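Local coordinates for protein PKS (PDB 4OQJ) that probably extends acyl chains by decarboxylative condensation on carrier proteins, as a ketosynthase of the AT-less polyketide synthase that makes oxazolomycin, at residues Ile103-Gln106 with Gln107-Phe110; Arg160-Met163 with Met164-Asn167; Ala173-Thr176 with Ala177-Asn181. All coordinates share one frame; numbering follows the deposited sequence.

Overall arrangement
Three contacts between successive helical turns differ with their place in the fold. Each lies on its own helix: contact 1 on 105-121, contact 2 on 157-167 and contact 3 on 171-180, the last two consecutive in the chain. Contact 1 is fully buried, touches no other chain and is polar, with a capping aspartate and an arginine folded back on the loop. Contacts 2 and 3 both meet the second subunit, the partly buried contact 2 mainly through apolar packing, the largely buried contact 3 through hydroxyls, an amide and a potassium ion. Arg-175 of contact 3 joins all three: its NH1 lies 2.9 Å from Gln-107 OE1 and 2.8 Å from Ile-165 O.

Contact 1: residues Ile103-Gln106 with Gln107-Phe110; sequences IDPQ and QRQF
A capped helix start brings Asp-104 and Ile-103 against the first turn of helix 105-121, where Arg-108 reaches back to the loop. Bent at chi3 (-104°), Arg-108 presents its guanidinium side-on to one atom, Ile-103 O, which accepts from NE at 2.8 Å and from NH2 at 2.9 Å. The oxygen lies close to the guanidinium plane; NH2 arrives almost in line with the carbonyl, whereas NE stands above the carbonyl plane. Pro-105 CG covers one guanidinium face, 3.7 Å from Arg-108 NH2, and Ile-103 CG2 packs on Arg-108 CG at 3.8 Å. Arg-108 NH1 donates to His-704 O.

Asp-104 OD1 caps the helix by accepting from Gln-106 N (3.0 Å), from above the carboxylate plane; OD2, on its syn lone pair, holds the Gln-106 side-chain amide through NE2 at 2.8 Å along a nearly straight bond (170°). Water 1 donates to Asp-104 OD2 and accepts from Gln-107 NE2, while OE1 of the same amide accepts from Arg-175 NH1. Asp-104 O serves both Gln-107 N and Arg-108 N. An aspartate N-cap followed by proline, which needs no acceptor for its nitrogen, is a classic way to open an alpha-helix.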
# COMPACT_ATOMS: atom_id res chain seq x y z
N ILE A 103 -0.62 20.14 -11.90
CA ILE A 103 -0.63 19.22 -10.77
C ILE A 103 -1.88 19.39 -9.92
O ILE A 103 -2.25 20.50 -9.53
CB ILE A 103 0.62 19.40 -9.87
CG1 ILE A 103 1.89 19.15 -10.67
CG2 ILE A 103 0.59 18.41 -8.70
CD1 ILE A 103 3.20 19.54 -9.93
N ASP A 104 -2.54 18.27 -9.66
CA ASP A 104 -3.67 18.20 -8.74
C ASP A 104 -3.32 18.96 -7.45
O ASP A 104 -2.30 18.69 -6.83
CB ASP A 104 -4.01 16.73 -8.47
CG ASP A 104 -5.16 16.52 -7.47
OD1 ASP A 104 -5.81 17.49 -7.04
OD2 ASP A 104 -5.43 15.34 -7.13
N PRO A 105 -4.17 19.92 -7.05
CA PRO A 105 -3.94 20.59 -5.76
C PRO A 105 -3.77 19.63 -4.58
O PRO A 105 -3.07 19.96 -3.64
CB PRO A 105 -5.21 21.43 -5.57
CG PRO A 105 -5.77 21.60 -6.93
CD PRO A 105 -5.38 20.40 -7.72
N GLN A 106 -4.41 18.47 -4.61
CA GLN A 106 -4.23 17.52 -3.53
C GLN A 106 -2.76 17.10 -3.39
O GLN A 106 -2.26 16.93 -2.27
CB GLN A 106 -5.10 16.29 -3.74
CG GLN A 106 -6.59 16.60 -3.78
CD GLN A 106 -7.43 15.36 -3.96
OE1 GLN A 106 -8.25 15.02 -3.11
NE2 GLN A 106 -7.23 14.67 -5.08
N GLN A 107 -2.07 16.94 -4.52
CA GLN A 107 -0.66 16.51 -4.53
C GLN A 107 0.25 17.67 -4.16
O GLN A 107 1.24 17.48 -3.47
CB GLN A 107 -0.27 15.94 -5.90
CG GLN A 107 -1.05 14.68 -6.24
CD GLN A 107 -0.44 13.82 -7.32
OE1 GLN A 107 0.77 13.82 -7.54
NE2 GLN A 107 -1.29 13.04 -7.99
N ARG A 108 -0.10 18.88 -4.59
CA ARG A 108 0.65 20.07 -4.19
C ARG A 108 0.56 20.30 -2.70
O ARG A 108 1.57 20.55 -2.03
CB ARG A 108 0.14 21.31 -4.91
CG ARG A 108 0.55 21.39 -6.38
CD ARG A 108 0.03 22.65 -6.98
NE ARG A 108 -1.14 22.49 -7.85
CZ ARG A 108 -2.10 23.41 -7.99
NH1 ARG A 108 -2.11 24.50 -7.23
NH2 ARG A 108 -3.06 23.23 -8.88
N GLN A 109 -0.65 20.22 -2.16
CA GLN A 109 -0.84 20.41 -0.73
C GLN A 109 -0.17 19.29 0.06
O GLN A 109 0.38 19.54 1.14
CB GLN A 109 -2.33 20.49 -0.41
CG GLN A 109 -2.97 21.77 -0.92
CD GLN A 109 -2.55 22.99 -0.13
OE1 GLN A 109 -2.54 22.97 1.09
NE2 GLN A 109 -2.19 24.05 -0.84
N PHE A 110 -0.18 18.06 -0.46
CA PHE A 110 0.47 16.97 0.27
C PHE A 110 1.97 17.20 0.31
O PHE A 110 2.62 16.94 1.31
CB PHE A 110 0.20 15.59 -0.31
CG PHE A 110 0.84 14.51 0.51
CD1 PHE A 110 0.28 14.15 1.74
CD2 PHE A 110 2.04 13.96 0.14
CE1 PHE A 110 0.90 13.21 2.54
CE2 PHE A 110 2.67 13.01 0.94
CZ PHE A 110 2.10 12.63 2.13
O HOH W 1 -4.10 13.03 -7.77

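Contact 2: residues Arg160-Met163 with Met164-Asn167; sequences RYRM and MITN
Arg-160 O and Tyr-161 O accept from Met-164 N (2.8 Å) and Ile-165 N (3.1 Å), the regular i to i+4 bonds of helix 157-167. At the next residue the pattern slackens: Thr-166 N makes only weak bonds, to Arg-162 O and Met-163 O. Its hydroxyl sits by the same two carbonyls, Thr-166 OG1 being 2.9 Å from Arg-162 O and 3.1 Å from Met-163 O, so that one proton has two acceptors to choose from. Asn-167 ND2 adds a bond to Met-163 O at 3.2 Å, lying in the carbonyl plane on a lone pair, with the oxygen in turn near the plane of the amide.

Among the side chains, Ile-165 works with both branches. A chi1 of 65° sets CG1 between the backbone N and the carbonyl carbon, so that CD1 reaches the guanidinium of Arg-162, a chain bent at chi2 and chi3, and settles over its centre, 3.5 Å from Arg-162 CZ; NH1 of that group forms a salt bridge with Glu-99. CG2 lies instead over a face of the Tyr-161 ring, displaced toward its rim and 4.1 Å from Tyr-161 CZ. Met-164, a selenomethionine here like Met-163, curls at chi3 to set CE 3.8 Å from Tyr-161 CE2, approaching the ring at a slant.

Tyr-161, Met-164 and Ile-165 continue into packing against Met-236, Leu-140 and Thr-298 of the second subunit. Asn-167 OD1 accepts from Asn-141 ND2, and ND2 also donates to Leu-102 O. The chemistry thus divides this helix: the carbon surfaces of Tyr-161, Met-164 and Ile-165 serve the dimer interface, whereas polar groups gather around Arg-162 O and Met-163 O, and among them Asn-167 ties Met-163 O to neighbouring parts of the same subunit.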
# COMPACT_ATOMS: atom_id res chain seq x y z
N ARG A 160 -1.54 14.59 -22.86
CA ARG A 160 -2.26 13.66 -22.01
C ARG A 160 -1.31 12.95 -21.04
O ARG A 160 -1.61 12.80 -19.86
CB ARG A 160 -3.02 12.64 -22.86
CG ARG A 160 -4.28 13.21 -23.49
CD ARG A 160 -4.99 12.18 -24.32
NE ARG A 160 -6.25 12.69 -24.84
CZ ARG A 160 -7.18 11.95 -25.43
NH1 ARG A 160 -6.99 10.64 -25.57
NH2 ARG A 160 -8.30 12.50 -25.87
N TYR A 161 -0.16 12.53 -21.55
CA TYR A 161 0.85 11.88 -20.73
C TYR A 161 1.32 12.83 -19.63
O TYR A 161 1.43 12.45 -18.47
CB TYR A 161 2.02 11.42 -21.61
CG TYR A 161 3.17 10.83 -20.83
CD1 TYR A 161 4.20 11.64 -20.35
CD2 TYR A 161 3.24 9.47 -20.58
CE1 TYR A 161 5.25 11.10 -19.64
CE2 TYR A 161 4.30 8.92 -19.87
CZ TYR A 161 5.30 9.74 -19.40
OH TYR A 161 6.36 9.21 -18.69
N ARG A 162 1.57 14.08 -19.98
CA ARG A 162 2.00 15.04 -18.97
C ARG A 162 0.88 15.28 -17.92
O ARG A 162 1.15 15.42 -16.73
CB ARG A 162 2.43 16.34 -19.66
CG ARG A 162 2.98 17.44 -18.75
CD ARG A 162 3.95 16.96 -17.65
NE ARG A 162 5.20 16.40 -18.16
CZ ARG A 162 6.34 16.34 -17.47
NH1 ARG A 162 6.40 16.82 -16.23
NH2 ARG A 162 7.43 15.80 -18.00
N MSE A 163 -0.38 15.26 -18.34
CA MSE A 163 -1.48 15.35 -17.39
C MSE A 163 -1.59 14.10 -16.51
O MSE A 163 -1.90 14.20 -15.34
CB MSE A 163 -2.80 15.62 -18.14
CG MSE A 163 -2.97 17.10 -18.49
SE MSE A 163 -4.66 17.50 -19.34
CE MSE A 163 -4.10 17.09 -21.15
N MSE A 164 -1.32 12.92 -17.07
CA MSE A 164 -1.35 11.70 -16.27
C MSE A 164 -0.31 11.72 -15.14
O MSE A 164 -0.63 11.37 -13.99
CB MSE A 164 -1.14 10.47 -17.15
CG MSE A 164 -1.04 9.15 -16.37
SE MSE A 164 -0.44 7.67 -17.50
CE MSE A 164 1.48 8.10 -17.51
N ILE A 165 0.92 12.11 -15.44
CA ILE A 165 1.95 12.05 -14.38
C ILE A 165 1.80 13.20 -13.40
O ILE A 165 2.43 13.16 -12.34
CB ILE A 165 3.40 12.02 -14.94
CG1 ILE A 165 3.75 13.33 -15.66
CG2 ILE A 165 3.59 10.82 -15.84
CD1 ILE A 165 5.14 13.34 -16.26
N THR A 166 0.96 14.19 -13.70
CA THR A 166 0.70 15.26 -12.74
C THR A 166 -0.62 15.10 -12.00
O THR A 166 -0.94 15.90 -11.13
CB THR A 166 0.72 16.67 -13.41
OG1 THR A 166 -0.21 16.71 -14.49
CG2 THR A 166 2.12 17.01 -13.92
N ASN A 167 -1.38 14.05 -12.32
CA ASN A 167 -2.73 13.91 -11.76
C ASN A 167 -3.15 12.53 -11.29
O ASN A 167 -4.08 12.42 -10.48
CB ASN A 167 -3.75 14.40 -12.78
CG ASN A 167 -3.88 15.90 -12.77
OD1 ASN A 167 -4.61 16.46 -11.95
ND2 ASN A 167 -3.13 16.56 -13.65

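Contact 3: residues Ala173-Thr176 with Ala177-Asn181; sequences ATRT and AYKLN. With K (potassium ion), chain B.
The ring of Tyr-178, one turn beyond Thr-174 on helix 171-180, carries water 2 over one face, toward the rim. The ring of Tyr-297 of the second subunit also meets it, the two planes inclined at about 55°. At the phenolic end, Tyr-178 OH binds a potassium ion at 2.9 Å. This helix belongs to the thiolase-fold ketosynthase core and here forms part of the dimer interface, for the metal bridges two chains: Ser-292 O and Lys-294 O of the second subunit are ligands too. Four waters join them, water 5 at 2.9 Å and water 2 at 3.0 Å from the potassium, waters 3 and 4 farther away at 3.2 Å. Water 2 is doubly used, since it also donates to Tyr-178 O at 2.9 Å, linking the backbone of the tyrosine to the ion that its own hydroxyl holds. With CG anti to the backbone N (chi1 177°), the ring is carried off the helix toward this site.

The turns beneath are regular. Ala-173 O, Thr-174 O, Arg-175 O and Thr-176 O accept in order from the amides of Ala-177, Tyr-178, Lys-179 and Leu-180, with Leu-180 N to Thr-176 O at 2.9 Å. Several polar ends are bonded outside these turns: Lys-179 NZ to Phe-93 O, and Thr-174 OG1 to the Tyr-297 hydroxyl of the second subunit. Asn-181, which leaves the helix with a positive phi of 70°, gives its OD1 to Ser-292 N of that subunit, whose carbonyl also holds the potassium. On the side turned to helix 105-121, Thr-176 and Leu-180 run alongside each other, pointing the same way, and Thr-176 CG2 rests 3.6 Å from Leu-180 CD1.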
# COMPACT_ATOMS: atom_id res chain seq x y z
N ALA A 173 2.87 9.96 -3.87
CA ALA A 173 3.94 9.54 -2.99
C ALA A 173 5.27 9.70 -3.69
O ALA A 173 6.23 10.15 -3.08
CB ALA A 173 3.74 8.09 -2.53
N THR A 174 5.36 9.33 -4.97
CA THR A 174 6.63 9.41 -5.67
C THR A 174 7.05 10.86 -6.02
O THR A 174 8.24 11.15 -6.02
CB THR A 174 6.59 8.59 -6.97
OG1 THR A 174 5.55 9.09 -7.82
CG2 THR A 174 6.37 7.12 -6.65
N ARG A 175 6.11 11.74 -6.32
CA ARG A 175 6.43 13.16 -6.49
C ARG A 175 7.08 13.68 -5.22
O ARG A 175 8.09 14.39 -5.28
CB ARG A 175 5.20 13.99 -6.80
CG ARG A 175 5.51 15.50 -6.97
CD ARG A 175 4.27 16.31 -7.26
NE ARG A 175 3.31 15.50 -7.98
CZ ARG A 175 3.41 15.20 -9.27
NH1 ARG A 175 2.51 14.41 -9.82
NH2 ARG A 175 4.40 15.69 -10.00
N THR A 176 6.52 13.31 -4.08
CA THR A 176 7.06 13.73 -2.80
C THR A 176 8.45 13.14 -2.60
O THR A 176 9.36 13.84 -2.15
CB THR A 176 6.11 13.34 -1.65
OG1 THR A 176 4.83 13.95 -1.87
CG2 THR A 176 6.64 13.80 -0.31
N ALA A 177 8.63 11.86 -2.93
CA ALA A 177 9.94 11.23 -2.76
C ALA A 177 10.98 11.93 -3.63
O ALA A 177 12.11 12.19 -3.19
CB ALA A 177 9.86 9.76 -3.11
N TYR A 178 10.61 12.26 -4.86
CA TYR A 178 11.53 12.89 -5.79
C TYR A 178 11.90 14.31 -5.37
O TYR A 178 13.05 14.74 -5.50
CB TYR A 178 10.94 12.92 -7.20
CG TYR A 178 11.82 13.63 -8.18
CD1 TYR A 178 13.06 13.10 -8.53
CD2 TYR A 178 11.45 14.85 -8.75
CE1 TYR A 178 13.90 13.74 -9.41
CE2 TYR A 178 12.29 15.51 -9.65
CZ TYR A 178 13.52 14.94 -9.97
OH TYR A 178 14.39 15.56 -10.83
N LYS A 179 10.93 15.06 -4.86
CA LYS A 179 11.17 16.46 -4.56
C LYS A 179 11.74 16.68 -3.17
O LYS A 179 12.38 17.70 -2.93
CB LYS A 179 9.88 17.25 -4.71
CG LYS A 179 9.42 17.41 -6.14
CD LYS A 179 10.40 18.25 -6.94
CE LYS A 179 9.88 18.46 -8.34
NZ LYS A 179 10.81 19.31 -9.12
N LEU A 180 11.50 15.74 -2.24
CA LEU A 180 12.04 15.84 -0.88
C LEU A 180 13.27 14.95 -0.62
O LEU A 180 13.91 15.09 0.41
CB LEU A 180 10.96 15.49 0.15
CG LEU A 180 9.68 16.34 0.12
CD1 LEU A 180 8.86 16.08 1.38
CD2 LEU A 180 10.00 17.82 -0.00
N ASN A 181 13.58 14.06 -1.56
CA ASN A 181 14.65 13.04 -1.45
C ASN A 181 14.35 11.93 -0.44
O ASN A 181 15.12 11.69 0.49
CB ASN A 181 16.01 13.66 -1.11
CG ASN A 181 17.16 12.69 -1.40
OD1 ASN A 181 17.16 11.98 -2.40
ND2 ASN A 181 18.15 12.65 -0.51
K K B . 16.76 16.06 -9.20
O HOH W 2 14.49 16.57 -7.27
O HOH W 3 16.83 17.84 -11.84
O HOH W 4 19.91 16.11 -9.01
O HOH W 5 18.02 17.79 -7.30